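Local coordinates for protein peptidase M3B, oligoendopeptidase F (Enterococcus faecium, PDB 2QR4) that probably hydrolyses short peptides as an M3-family oligoendopeptidase, a largely helical enzyme of a family of zinc-dependent metallopeptidases, at residues 421-432 and 562-573. Numbering follows the deposited sequence.
Sequences RAYVLNHYLDGF and AMSMFEQRLNEL
Leu429 and Phe566 meet in the tightly packed part of this contact, where CD2 of Leu429 lies over one face of the Phe566 ring, 3.8 Å from its centroid, a CH-pi contact. Phe432 adjoins the same ring obliquely, with centroids 4.6 Å apart and planes at 51°, while Phe566 CB sits over the Phe432 face. The selenium of Met563, a selenomethionine, reaches the edge of the Phe432 ring, 3.8 Å from CZ. These contacts belong to two helices of an alpha-helical peptidase, 418-454 and 557-579, whose short segments run roughly antiparallel at 144° with axes 9.5 Å apart. Knobs-into-holes packing is met from both sides: Leu429 enters among Phe566, Arg569, Leu570 and Leu573, and Leu573 among Ala422, Leu425, Asn426 and Leu429. Arg569 is buried beside this apolar seam. Extended from CG to NE, its chain carries NH1 over the centre of the Tyr428 ring, 3.3 Å above the plane; the guanidinium stands almost upright on the ring, so this cation-pi contact is not a flat stack. The selenium of Met565, also a selenomethionine, covers one guanidinium face, and NH2 of Arg569 forms a salt bridge with Glu409. Toward the partly exposed end, polar groups replace this close packing. Arg421, bent at chi3, turns side-on to Glu572, and both NE and NH2 donate to OE2 in a salt bridge. The bond from Arg421 NH2 to Glu572 OE2 is the shorter, 2.8 Å, and the straighter, at 163°, and meets the syn lone pair of that oxygen. A water bridges Arg421 NE and Glu572 OE2, whereas Arg421 NH1 is held by the carbonyls of Leu412 and Glu415.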
# COMPACT_ATOMS: atom_id res chain seq x y z
N ARG A 421 -45.20 22.59 1.72
CA ARG A 421 -45.21 21.35 2.50
C ARG A 421 -44.47 20.23 1.76
O ARG A 421 -43.66 19.53 2.37
CB ARG A 421 -46.63 20.90 2.87
CG ARG A 421 -47.36 21.88 3.76
CD ARG A 421 -48.69 21.30 4.24
NE ARG A 421 -48.47 20.22 5.20
CZ ARG A 421 -48.17 20.42 6.47
NH1 ARG A 421 -48.04 21.67 6.92
NH2 ARG A 421 -47.98 19.39 7.29
N ALA A 422 -44.73 20.07 0.47
CA ALA A 422 -44.07 19.02 -0.31
C ALA A 422 -42.56 19.18 -0.25
O ALA A 422 -41.83 18.20 -0.04
CB ALA A 422 -44.55 19.01 -1.76
N TYR A 423 -42.10 20.42 -0.43
CA TYR A 423 -40.67 20.66 -0.44
C TYR A 423 -40.03 20.21 0.86
O TYR A 423 -39.01 19.53 0.85
CB TYR A 423 -40.31 22.13 -0.70
CG TYR A 423 -38.81 22.32 -0.79
CD1 TYR A 423 -38.07 22.72 0.32
CD2 TYR A 423 -38.13 22.02 -1.96
CE1 TYR A 423 -36.69 22.85 0.25
CE2 TYR A 423 -36.77 22.14 -2.05
CZ TYR A 423 -36.04 22.56 -0.95
OH TYR A 423 -34.67 22.67 -1.07
N VAL A 424 -40.62 20.59 2.00
CA VAL A 424 -39.98 20.22 3.26
C VAL A 424 -40.12 18.74 3.63
O VAL A 424 -39.21 18.14 4.20
CB VAL A 424 -40.25 21.23 4.41
CG1 VAL A 424 -41.21 22.33 3.98
CG2 VAL A 424 -40.66 20.54 5.70
N LEU A 425 -41.24 18.13 3.25
CA LEU A 425 -41.41 16.70 3.42
C LEU A 425 -40.30 15.95 2.68
O LEU A 425 -39.63 15.08 3.25
CB LEU A 425 -42.77 16.28 2.89
CG LEU A 425 -43.92 15.95 3.86
CD1 LEU A 425 -43.59 16.18 5.32
CD2 LEU A 425 -45.19 16.68 3.45
N ASN A 426 -40.10 16.30 1.42
CA ASN A 426 -39.10 15.61 0.60
C ASN A 426 -37.65 15.94 0.98
O ASN A 426 -36.78 15.08 0.92
CB ASN A 426 -39.36 15.86 -0.88
CG ASN A 426 -38.38 15.14 -1.76
OD1 ASN A 426 -37.44 15.74 -2.26
ND2 ASN A 426 -38.58 13.84 -1.95
N HIS A 427 -37.40 17.18 1.38
CA HIS A 427 -36.11 17.58 1.89
C HIS A 427 -35.72 16.69 3.08
O HIS A 427 -34.58 16.21 3.16
CB HIS A 427 -36.16 19.06 2.29
CG HIS A 427 -34.97 19.55 3.07
ND1 HIS A 427 -33.79 19.94 2.46
CD2 HIS A 427 -34.79 19.74 4.40
CE1 HIS A 427 -32.94 20.34 3.39
NE2 HIS A 427 -33.52 20.24 4.57
N TYR A 428 -36.67 16.46 3.99
CA TYR A 428 -36.44 15.57 5.14
C TYR A 428 -36.20 14.11 4.70
O TYR A 428 -35.29 13.45 5.20
CB TYR A 428 -37.61 15.62 6.14
CG TYR A 428 -37.46 14.59 7.25
CD1 TYR A 428 -36.62 14.83 8.34
CD2 TYR A 428 -38.13 13.36 7.19
CE1 TYR A 428 -36.45 13.89 9.34
CE2 TYR A 428 -37.98 12.40 8.21
CZ TYR A 428 -37.13 12.68 9.27
OH TYR A 428 -36.96 11.76 10.27
N LEU A 429 -37.03 13.60 3.79
CA LEU A 429 -36.92 12.19 3.42
C LEU A 429 -35.61 11.98 2.72
O LEU A 429 -34.96 10.94 2.86
CB LEU A 429 -38.10 11.73 2.56
CG LEU A 429 -39.49 11.88 3.20
CD1 LEU A 429 -40.59 11.82 2.16
CD2 LEU A 429 -39.70 10.83 4.27
N ASP A 430 -35.19 13.00 1.99
CA ASP A 430 -33.96 12.95 1.24
C ASP A 430 -32.72 12.89 2.14
O ASP A 430 -31.84 12.04 1.96
CB ASP A 430 -33.89 14.13 0.29
CG ASP A 430 -32.76 14.01 -0.69
OD1 ASP A 430 -32.73 12.98 -1.41
OD2 ASP A 430 -31.92 14.93 -0.72
N GLY A 431 -32.66 13.80 3.11
CA GLY A 431 -31.58 13.78 4.10
C GLY A 431 -31.55 12.44 4.82
O GLY A 431 -30.48 11.89 5.09
N PHE A 432 -32.74 11.90 5.12
CA PHE A 432 -32.86 10.59 5.78
C PHE A 432 -32.30 9.48 4.86
O PHE A 432 -31.55 8.62 5.30
CB PHE A 432 -34.33 10.35 6.13
CG PHE A 432 -34.57 9.23 7.13
CD1 PHE A 432 -34.29 7.92 6.82
CD2 PHE A 432 -35.17 9.50 8.35
CE1 PHE A 432 -34.55 6.89 7.71
CE2 PHE A 432 -35.44 8.49 9.25
CZ PHE A 432 -35.13 7.18 8.93
N ALA A 562 -37.51 6.94 14.43
CA ALA A 562 -37.12 7.70 13.26
C ALA A 562 -37.81 7.11 12.03
O ALA A 562 -38.43 7.83 11.25
CB ALA A 562 -35.60 7.67 13.09
N MSE A 563 -37.71 5.79 11.89
CA MSE A 563 -38.37 5.07 10.81
C MSE A 563 -39.87 5.38 10.74
O MSE A 563 -40.42 5.59 9.66
CB MSE A 563 -38.16 3.57 10.97
CG MSE A 563 -36.73 3.12 10.73
SE MSE A 563 -36.06 3.54 8.93
CE MSE A 563 -34.25 2.82 9.16
N SER A 564 -40.52 5.42 11.89
CA SER A 564 -41.94 5.68 11.91
C SER A 564 -42.20 7.06 11.34
O SER A 564 -43.17 7.28 10.60
CB SER A 564 -42.51 5.57 13.33
OG SER A 564 -43.84 6.08 13.36
N MSE A 565 -41.32 7.99 11.67
CA MSE A 565 -41.45 9.34 11.17
C MSE A 565 -41.20 9.41 9.67
O MSE A 565 -41.81 10.20 8.96
CB MSE A 565 -40.46 10.24 11.88
CG MSE A 565 -40.61 11.71 11.50
SE MSE A 565 -39.46 12.88 12.58
CE MSE A 565 -39.58 11.92 14.30
N PHE A 566 -40.28 8.59 9.18
CA PHE A 566 -39.97 8.59 7.76
C PHE A 566 -41.21 8.14 7.02
O PHE A 566 -41.61 8.74 6.03
CB PHE A 566 -38.80 7.66 7.47
CG PHE A 566 -38.39 7.60 6.03
CD1 PHE A 566 -37.37 8.41 5.56
CD2 PHE A 566 -38.99 6.71 5.16
CE1 PHE A 566 -36.96 8.34 4.24
CE2 PHE A 566 -38.60 6.64 3.83
CZ PHE A 566 -37.59 7.46 3.36
N GLU A 567 -41.82 7.08 7.55
CA GLU A 567 -43.03 6.50 6.98
C GLU A 567 -44.20 7.49 7.01
O GLU A 567 -44.88 7.69 6.00
CB GLU A 567 -43.39 5.18 7.69
CG GLU A 567 -44.77 4.62 7.30
CD GLU A 567 -45.07 3.24 7.89
OE1 GLU A 567 -44.68 2.97 9.05
OE2 GLU A 567 -45.71 2.41 7.20
N GLN A 568 -44.46 8.11 8.15
CA GLN A 568 -45.58 9.03 8.17
C GLN A 568 -45.39 10.23 7.24
O GLN A 568 -46.32 10.66 6.56
CB GLN A 568 -46.05 9.42 9.59
CG GLN A 568 -45.01 9.78 10.59
CD GLN A 568 -45.57 9.85 12.01
OE1 GLN A 568 -45.21 9.06 12.87
NE2 GLN A 568 -46.43 10.82 12.25
N ARG A 569 -44.18 10.75 7.16
CA ARG A 569 -43.95 11.88 6.27
C ARG A 569 -43.96 11.45 4.79
O ARG A 569 -44.43 12.18 3.93
CB ARG A 569 -42.68 12.63 6.67
CG ARG A 569 -42.79 13.24 8.11
CD ARG A 569 -41.54 14.02 8.49
NE ARG A 569 -41.77 14.80 9.69
CZ ARG A 569 -40.83 15.47 10.34
NH1 ARG A 569 -39.58 15.44 9.92
NH2 ARG A 569 -41.16 16.17 11.43
N LEU A 570 -43.50 10.24 4.53
CA LEU A 570 -43.58 9.65 3.22
C LEU A 570 -45.04 9.52 2.79
O LEU A 570 -45.43 9.98 1.71
CB LEU A 570 -42.87 8.29 3.23
CG LEU A 570 -42.97 7.37 2.01
CD1 LEU A 570 -42.63 8.14 0.76
CD2 LEU A 570 -42.01 6.20 2.19
N ASN A 571 -45.85 8.92 3.66
CA ASN A 571 -47.30 8.78 3.43
C ASN A 571 -47.99 10.12 3.18
O ASN A 571 -48.86 10.23 2.30
CB ASN A 571 -47.97 8.02 4.59
CG ASN A 571 -47.78 6.51 4.50
OD1 ASN A 571 -47.35 5.99 3.46
ND2 ASN A 571 -48.11 5.80 5.59
N GLU A 572 -47.61 11.15 3.93
CA GLU A 572 -48.18 12.49 3.75
C GLU A 572 -47.77 13.11 2.41
O GLU A 572 -48.57 13.76 1.74
CB GLU A 572 -47.82 13.42 4.92
CG GLU A 572 -48.33 14.87 4.75
CD GLU A 572 -47.90 15.82 5.86
OE1 GLU A 572 -47.12 15.40 6.76
OE2 GLU A 572 -48.35 16.99 5.85
N LEU A 573 -46.53 12.89 2.00
CA LEU A 573 -46.05 13.39 0.70
C LEU A 573 -46.79 12.75 -0.48
O LEU A 573 -47.19 13.44 -1.41
CB LEU A 573 -44.54 13.14 0.56
CG LEU A 573 -43.89 13.63 -0.73
CD1 LEU A 573 -44.17 15.14 -0.99
CD2 LEU A 573 -42.40 13.34 -0.74
O HOH W 1 -49.84 18.06 3.90